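PDB 3NPG: heavy-metal chelation domain-containing protein from Pyrococcus horikoshii, which is of unknown function but belongs to the DUF364 family, carries two regions of putative heavy-metal chelation families and may bind metal ions. Local coordinates for residues 5-10 and 87-92; 32-37 and 43-48. All coordinates share one frame; numbering follows the deposited sequence.

Contact 1 (5-10 and 87-92)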
HETATM    1  N   MSE A   5      -2.385 -17.955  20.898  1.00 29.67           N
HETATM    2  CA  MSE A   5      -1.788 -18.316  19.617  1.00 27.53           C
HETATM    3  C   MSE A   5      -1.255 -19.720  19.626  1.00 30.92           C
HETATM    4  O   MSE A   5      -0.719 -20.167  20.640  1.00 31.06           O
HETATM    5  CB  MSE A   5      -0.623 -17.368  19.288  1.00 29.02           C
HETATM    6  CG  MSE A   5      -1.034 -15.959  18.992  1.00 35.66           C
HETATM    7 SE   MSE A   5       0.473 -14.956  18.281  0.75 42.70          SE
HETATM    8  CE  MSE A   5       0.405 -15.551  16.499  1.00 38.89           C
ATOM      9  N   LEU A   6      -1.255 -20.373  18.452  1.00 26.88           N
ATOM     10  CA  LEU A   6      -0.520 -21.613  18.249  1.00 26.33           C
ATOM     11  C   LEU A   6       0.986 -21.312  18.416  1.00 30.50           C
ATOM     12  O   LEU A   6       1.725 -22.135  18.956  1.00 30.39           O
ATOM     13  CB  LEU A   6      -0.800 -22.161  16.837  1.00 25.74           C
ATOM     14  CG  LEU A   6      -0.046 -23.437  16.427  1.00 29.70           C
ATOM     15  CD1 LEU A   6      -0.376 -24.587  17.344  1.00 29.98           C
ATOM     16  CD2 LEU A   6      -0.349 -23.804  14.991  1.00 31.50           C
ATOM     17  N   LEU A   7       1.406 -20.084  18.030  1.00 26.57           N
ATOM     18  CA  LEU A   7       2.790 -19.615  18.146  1.00 26.01           C
ATOM     19  C   LEU A   7       3.216 -19.481  19.622  1.00 31.60           C
ATOM     20  O   LEU A   7       4.401 -19.587  19.929  1.00 31.90           O
ATOM     21  CB  LEU A   7       2.935 -18.267  17.416  1.00 25.40           C
ATOM     22  CG  LEU A   7       4.326 -17.877  16.947  1.00 29.00           C
ATOM     23  CD1 LEU A   7       5.002 -19.022  16.216  1.00 29.27           C
ATOM     24  CD2 LEU A   7       4.263 -16.665  16.070  1.00 29.71           C
ATOM     25  N   SER A   8       2.241 -19.286  20.531  1.00 28.91           N
ATOM     26  CA  SER A   8       2.517 -19.196  21.966  1.00 29.16           C
ATOM     27  C   SER A   8       2.815 -20.582  22.531  1.00 33.07           C
ATOM     28  O   SER A   8       3.563 -20.705  23.498  1.00 33.19           O
ATOM     29  CB  SER A   8       1.334 -18.577  22.693  1.00 33.31           C
ATOM     30  OG  SER A   8       1.738 -17.992  23.917  1.00 45.16           O
ATOM     31  N   ARG A   9       2.239 -21.628  21.917  1.00 29.76           N
ATOM     32  CA  ARG A   9       2.461 -23.013  22.340  1.00 29.71           C
ATOM     33  C   ARG A   9       3.749 -23.560  21.737  1.00 33.36           C
ATOM     34  O   ARG A   9       4.453 -24.336  22.391  1.00 34.25           O
ATOM     35  CB  ARG A   9       1.259 -23.898  21.970  1.00 28.32           C
ATOM     36  CG  ARG A   9      -0.043 -23.455  22.646  1.00 36.59           C
ATOM     37  CD  ARG A   9      -1.177 -24.454  22.456  1.00 43.43           C
ATOM     38  NE  ARG A   9      -1.691 -24.466  21.083  1.00 47.69           N
ATOM     39  CZ  ARG A   9      -2.631 -23.637  20.629  1.00 58.59           C
ATOM     40  NH1 ARG A   9      -3.136 -22.697  21.421  1.00 41.42           N
ATOM     41  NH2 ARG A   9      -3.047 -23.722  19.375  1.00 48.03           N
ATOM     42  N   ILE A  10       4.083 -23.125  20.494  1.00 28.14           N
ATOM     43  CA  ILE A  10       5.319 -23.535  19.809  1.00 26.78           C
ATOM     44  C   ILE A  10       6.551 -22.979  20.531  1.00 29.71           C
ATOM     45  O   ILE A  10       7.527 -23.706  20.720  1.00 29.81           O
ATOM     46  CB  ILE A  10       5.290 -23.147  18.293  1.00 28.82           C
ATOM     47  CG1 ILE A  10       4.142 -23.892  17.552  1.00 29.03           C
ATOM     48  CG2 ILE A  10       6.655 -23.420  17.622  1.00 28.93           C
ATOM     49  CD1 ILE A  10       3.813 -23.347  16.162  1.00 34.71           C
ATOM     50  N   ALA A  87      12.255 -16.711  13.698  1.00 19.73           N
ATOM     51  CA  ALA A  87      13.585 -17.010  13.138  1.00 19.60           C
ATOM     52  C   ALA A  87      14.445 -17.762  14.157  1.00 24.17           C
ATOM     53  O   ALA A  87      15.197 -18.657  13.782  1.00 23.60           O
ATOM     54  CB  ALA A  87      14.280 -15.727  12.711  1.00 20.33           C
ATOM     55  N   ALA A  88      14.286 -17.431  15.458  1.00 22.43           N
ATOM     56  CA  ALA A  88      14.998 -18.103  16.549  1.00 22.57           C
ATOM     57  C   ALA A  88      14.444 -19.511  16.786  1.00 26.58           C
ATOM     58  O   ALA A  88      15.218 -20.430  17.046  1.00 27.52           O
ATOM     59  CB  ALA A  88      14.904 -17.282  17.822  1.00 23.60           C
ATOM     60  N   ILE A  89      13.097 -19.684  16.693  1.00 22.56           N
ATOM     61  CA  ILE A  89      12.461 -21.011  16.819  1.00 22.76           C
ATOM     62  C   ILE A  89      12.949 -21.915  15.683  1.00 25.45           C
ATOM     63  O   ILE A  89      13.288 -23.076  15.919  1.00 25.89           O
ATOM     64  CB  ILE A  89      10.896 -20.898  16.842  1.00 26.34           C
ATOM     65  CG1 ILE A  89      10.410 -20.187  18.116  1.00 26.99           C
ATOM     66  CG2 ILE A  89      10.233 -22.290  16.698  1.00 28.11           C
ATOM     67  CD1 ILE A  89       8.952 -19.800  18.097  1.00 32.78           C
ATOM     68  N   ASN A  90      13.044 -21.355  14.458  1.00 20.10           N
ATOM     69  CA  ASN A  90      13.545 -22.072  13.290  1.00 19.39           C
ATOM     70  C   ASN A  90      15.029 -22.415  13.440  1.00 24.11           C
ATOM     71  O   ASN A  90      15.449 -23.493  13.026  1.00 24.31           O
ATOM     72  CB  ASN A  90      13.306 -21.260  12.021  1.00 17.44           C
ATOM     73  CG  ASN A  90      11.846 -21.105  11.668  1.00 29.43           C
ATOM     74  OD1 ASN A  90      10.988 -21.894  12.078  1.00 23.16           O
ATOM     75  ND2 ASN A  90      11.534 -20.100  10.871  1.00 18.55           N
ATOM     76  N   ALA A  91      15.820 -21.505  14.056  1.00 20.78           N
ATOM     77  CA  ALA A  91      17.247 -21.735  14.301  1.00 20.67           C
ATOM     78  C   ALA A  91      17.449 -22.949  15.196  1.00 25.25           C
ATOM     79  O   ALA A  91      18.227 -23.845  14.855  1.00 25.18           O
ATOM     80  CB  ALA A  91      17.871 -20.505  14.937  1.00 21.39           C
ATOM     81  N   VAL A  92      16.687 -23.014  16.320  1.00 21.96           N
ATOM     82  CA  VAL A  92      16.724 -24.143  17.261  1.00 21.80           C
ATOM     83  C   VAL A  92      16.256 -25.427  16.553  1.00 25.37           C
ATOM     84  O   VAL A  92      16.866 -26.484  16.719  1.00 26.05           O
ATOM     85  CB  VAL A  92      15.870 -23.841  18.534  1.00 25.51           C
ATOM     86  CG1 VAL A  92      15.765 -25.069  19.435  1.00 25.81           C
ATOM     87  CG2 VAL A  92      16.437 -22.653  19.302  1.00 25.40           C
TER
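Asn90 ND2 is held by two backbone carbonyls, Val47 O and Thr199 O; Asn90 is the next residue after Ile89, through which its helix meets Leu7 and Ile10. The contact itself contains no hydrogen bond, and within the two segments only these three apolar side chains meet. Ile89 and Ile10 point at each other, their CA atoms 8.1 Å apart, and the two side chains cross at about a right angle. Their short branches do the touching, with Ile10 CG2 lying 3.9 Å from Ile89 CG2. In both residues this branch stands opposite the backbone N, while CG1 lies beside it (chi1 -67° for Ile89). The longer arm of Ile89 then extends (chi2 169°) and ends near Leu7, where Leu7 CD1 and Ile89 CD1 are 4.4 Å apart, a looser approach than that of the isoleucine pair. Leu7 makes it with the end of its side chain, which comes nearer than its first bond would suggest. Only 112 Å² is buried between the segments, but helix 6-17 extends the packing with Lys11 and Ala14 against Ile89 and Leu17 against Val92; Ile71 also touches Ile89. Polar bonds from segment 5-10 run to other parts of the chain: Leu6 N to Asp181 OD2 and Ser8 OG to Asp75 OD2. This is plain apolar helix-helix packing, joining helix 6-17 to helix 79-96 beside a three-stranded antiparallel sheet, on which helix 79-96 lies through contacts to Val35 and Val37.

Contact 2 (32-37 and 43-48). With ACT (acetate ion), chain E.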
ATOM      1  N   TYR A  32      14.755 -11.771   4.396  1.00 26.08           N
ATOM      2  CA  TYR A  32      14.531 -12.616   5.558  1.00 25.34           C
ATOM      3  C   TYR A  32      15.227 -12.131   6.799  1.00 30.72           C
ATOM      4  O   TYR A  32      16.363 -11.640   6.734  1.00 31.04           O
ATOM      5  CB  TYR A  32      14.946 -14.065   5.255  1.00 25.87           C
ATOM      6  CG  TYR A  32      13.946 -14.802   4.401  1.00 27.63           C
ATOM      7  CD1 TYR A  32      13.967 -14.690   3.017  1.00 29.65           C
ATOM      8  CD2 TYR A  32      12.952 -15.587   4.978  1.00 28.41           C
ATOM      9  CE1 TYR A  32      13.004 -15.312   2.228  1.00 30.30           C
ATOM     10  CE2 TYR A  32      12.000 -16.234   4.198  1.00 29.33           C
ATOM     11  CZ  TYR A  32      12.027 -16.092   2.822  1.00 37.43           C
ATOM     12  OH  TYR A  32      11.085 -16.719   2.047  1.00 40.05           O
ATOM     13  N   THR A  33      14.553 -12.291   7.951  1.00 26.80           N
ATOM     14  CA  THR A  33      15.139 -12.097   9.267  1.00 26.23           C
ATOM     15  C   THR A  33      15.804 -13.411   9.627  1.00 29.29           C
ATOM     16  O   THR A  33      15.234 -14.473   9.364  1.00 29.41           O
ATOM     17  CB  THR A  33      14.042 -11.725  10.288  1.00 31.65           C
ATOM     18  OG1 THR A  33      13.492 -10.455   9.942  1.00 30.65           O
ATOM     19  CG2 THR A  33      14.555 -11.695  11.718  1.00 29.07           C
ATOM     20  N   TRP A  34      17.035 -13.362  10.131  1.00 24.31           N
ATOM     21  CA  TRP A  34      17.755 -14.587  10.447  1.00 22.80           C
ATOM     22  C   TRP A  34      18.327 -14.596  11.846  1.00 25.28           C
ATOM     23  O   TRP A  34      18.616 -13.541  12.408  1.00 25.36           O
ATOM     24  CB  TRP A  34      18.846 -14.873   9.405  1.00 21.15           C
ATOM     25  CG  TRP A  34      19.831 -13.762   9.232  1.00 22.03           C
ATOM     26  CD1 TRP A  34      19.784 -12.761   8.309  1.00 24.98           C
ATOM     27  CD2 TRP A  34      21.034 -13.566   9.980  1.00 22.24           C
ATOM     28  NE1 TRP A  34      20.885 -11.948   8.437  1.00 25.04           N
ATOM     29  CE2 TRP A  34      21.677 -12.426   9.449  1.00 26.43           C
ATOM     30  CE3 TRP A  34      21.636 -14.243  11.056  1.00 23.30           C
ATOM     31  CZ2 TRP A  34      22.881 -11.940   9.965  1.00 25.78           C
ATOM     32  CZ3 TRP A  34      22.827 -13.758  11.563  1.00 24.98           C
ATOM     33  CH2 TRP A  34      23.434 -12.616  11.025  1.00 25.95           C
ATOM     34  N   VAL A  35      18.481 -15.796  12.416  1.00 20.78           N
ATOM     35  CA  VAL A  35      19.072 -15.996  13.735  1.00 20.33           C
ATOM     36  C   VAL A  35      20.089 -17.127  13.642  1.00 25.07           C
ATOM     37  O   VAL A  35      19.739 -18.239  13.227  1.00 24.35           O
ATOM     38  CB  VAL A  35      17.986 -16.272  14.824  1.00 23.14           C
ATOM     39  CG1 VAL A  35      18.610 -16.829  16.096  1.00 22.79           C
ATOM     40  CG2 VAL A  35      17.171 -15.013  15.127  1.00 22.99           C
ATOM     41  N   LEU A  36      21.358 -16.829  13.952  1.00 22.26           N
ATOM     42  CA  LEU A  36      22.427 -17.822  13.929  1.00 22.26           C
ATOM     43  C   LEU A  36      22.677 -18.356  15.348  1.00 27.50           C
ATOM     44  O   LEU A  36      22.856 -17.568  16.281  1.00 28.10           O
ATOM     45  CB  LEU A  36      23.714 -17.200  13.343  1.00 22.42           C
ATOM     46  CG  LEU A  36      24.898 -18.150  13.123  1.00 27.04           C
ATOM     47  CD1 LEU A  36      24.523 -19.297  12.187  1.00 26.46           C
ATOM     48  CD2 LEU A  36      26.104 -17.395  12.583  1.00 28.79           C
ATOM     49  N   VAL A  37      22.609 -19.689  15.526  1.00 23.95           N
ATOM     50  CA  VAL A  37      22.820 -20.314  16.841  1.00 24.28           C
ATOM     51  C   VAL A  37      23.979 -21.308  16.808  1.00 29.32           C
ATOM     52  O   VAL A  37      24.382 -21.742  15.730  1.00 28.94           O
ATOM     53  CB  VAL A  37      21.521 -20.958  17.416  1.00 27.95           C
ATOM     54  CG1 VAL A  37      20.433 -19.912  17.621  1.00 27.40           C
ATOM     55  CG2 VAL A  37      21.024 -22.104  16.525  1.00 27.52           C
ATOM     56  N   ARG A  43      26.827 -25.215  14.248  1.00 25.38           N
ATOM     57  CA  ARG A  43      25.938 -24.057  14.093  1.00 24.57           C
ATOM     58  C   ARG A  43      24.685 -24.375  13.260  1.00 28.52           C
ATOM     59  O   ARG A  43      24.677 -25.332  12.479  1.00 28.78           O
ATOM     60  CB  ARG A  43      26.698 -22.866  13.478  1.00 24.90           C
ATOM     61  CG  ARG A  43      27.674 -22.203  14.432  1.00 34.10           C
ATOM     62  CD  ARG A  43      28.345 -21.002  13.805  1.00 37.66           C
ATOM     63  NE  ARG A  43      29.218 -20.318  14.758  1.00 42.17           N
ATOM     64  CZ  ARG A  43      29.922 -19.229  14.469  1.00 51.09           C
ATOM     65  NH1 ARG A  43      29.863 -18.695  13.254  1.00 36.88           N
ATOM     66  NH2 ARG A  43      30.687 -18.663  15.394  1.00 30.34           N
ATOM     67  N   ALA A  44      23.628 -23.551  13.418  1.00 23.91           N
ATOM     68  CA  ALA A  44      22.381 -23.693  12.660  1.00 22.84           C
ATOM     69  C   ALA A  44      21.789 -22.325  12.365  1.00 24.71           C
ATOM     70  O   ALA A  44      21.791 -21.446  13.235  1.00 24.02           O
ATOM     71  CB  ALA A  44      21.383 -24.532  13.440  1.00 23.52           C
ATOM     72  N   LEU A  45      21.294 -22.131  11.138  1.00 19.63           N
ATOM     73  CA  LEU A  45      20.720 -20.853  10.739  1.00 18.71           C
ATOM     74  C   LEU A  45      19.213 -20.958  10.525  1.00 23.13           C
ATOM     75  O   LEU A  45      18.750 -21.754   9.712  1.00 23.59           O
ATOM     76  CB  LEU A  45      21.420 -20.318   9.473  1.00 18.53           C
ATOM     77  CG  LEU A  45      21.104 -18.867   9.066  1.00 22.63           C
ATOM     78  CD1 LEU A  45      21.535 -17.879  10.143  1.00 22.68           C
ATOM     79  CD2 LEU A  45      21.773 -18.524   7.771  1.00 25.29           C
ATOM     80  N   GLY A  46      18.465 -20.172  11.284  1.00 19.93           N
ATOM     81  CA  GLY A  46      17.019 -20.106  11.162  1.00 19.81           C
ATOM     82  C   GLY A  46      16.574 -18.798  10.553  1.00 25.05           C
ATOM     83  O   GLY A  46      17.159 -17.746  10.845  1.00 24.82           O
ATOM     84  N   VAL A  47      15.562 -18.848   9.666  1.00 21.26           N
ATOM     85  CA  VAL A  47      15.063 -17.647   8.997  1.00 20.80           C
ATOM     86  C   VAL A  47      13.561 -17.486   9.156  1.00 25.07           C
ATOM     87  O   VAL A  47      12.854 -18.467   9.369  1.00 24.42           O
ATOM     88  CB  VAL A  47      15.496 -17.564   7.500  1.00 24.58           C
ATOM     89  CG1 VAL A  47      17.007 -17.408   7.368  1.00 24.44           C
ATOM     90  CG2 VAL A  47      15.003 -18.772   6.711  1.00 24.37           C
ATOM     91  N   ALA A  48      13.077 -16.239   9.077  1.00 22.23           N
ATOM     92  CA  ALA A  48      11.650 -15.926   9.110  1.00 22.16           C
ATOM     93  C   ALA A  48      11.399 -14.727   8.225  1.00 28.17           C
ATOM     94  O   ALA A  48      12.070 -13.703   8.378  1.00 28.74           O
ATOM     95  CB  ALA A  48      11.205 -15.632  10.533  1.00 22.88           C
TER
HETATM   96  C   ACT E 251       8.182 -17.895   3.540  1.00 39.69           C
HETATM   97  O   ACT E 251       7.482 -18.111   4.478  1.00 39.43           O
HETATM   98  OXT ACT E 251       9.280 -17.504   3.738  1.00 38.80           O
HETATM   99  CH3 ACT E 251       7.663 -18.098   2.118  1.00 39.70           C
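A beta hairpin of strands 32-38 and 43-49 brings Tyr32 to Val37 alongside Arg43 to Ala48 at 153° between the segment directions. In each of three hydrogen-bonded pairs, Thr33 with Ala48, Val35 with Gly46 and Val37 with Ala44, both residues donate once and accept once, six bonds in all. The middle pair is typical: Val35 N reaches Gly46 O at 2.8 Å, and Gly46 N returns to Val35 O at 3.0 Å, nearly straight at 173°. In the non-hydrogen-bonded pairs the side chains take over. Leu36 and Leu45 cross at about a right angle, their CD1 atoms 3.9 Å apart, and the same Leu45 CD1 lies 3.8 Å from Trp34 CE3, so one methyl serves two neighbours. With CG between backbone N and carbonyl carbon (chi1 56°), the indole otherwise leads away from strand 43-49; Trp34 CB is 3.7 Å from Val47 CG1. This face is packed by Ile223 and Leu227 of helix 223-232; the other, carrying Val35 and Ala44, meets helix 79-96. At the hairpin's open end Tyr32 lays CD2 3.7 Å from Ala48 C, and its OH donates a 2.6 Å hydrogen bond to OXT of an acetate ion, probably from the crystallisation liquor. OXT lies at the ring edge, in its plane; Thr199 OG1 also bonds the acetate. A phenylalanine in place of Tyr32 would probably cost the acetate this hydroxyl, leaving Thr199 OG1 to hold it. The chemistry implies a ladder fixed by backbone bonds and flanked by largely apolar side chains, with a phenol able to hold a small carboxylate.

Contacts 1 and 2 both lie in the buried interior, with centres about 12 Å apart, yet they are built from different forces. Contact 1 joins two helices distant in sequence by three apolar side chains, whereas contact 2 joins neighbouring strands through a regular set of backbone bonds and buries about five times the surface. Among the residues that touch, only Arg43 of contact 2 is exposed. Helix 79-96 connects them: Ile89 faces helix 6-17, while Ala87 and Ala91, on another side, rest on the hairpin. The small alanines let the helix lie close against the sheet, and the branched residue fills the wider interval between helices.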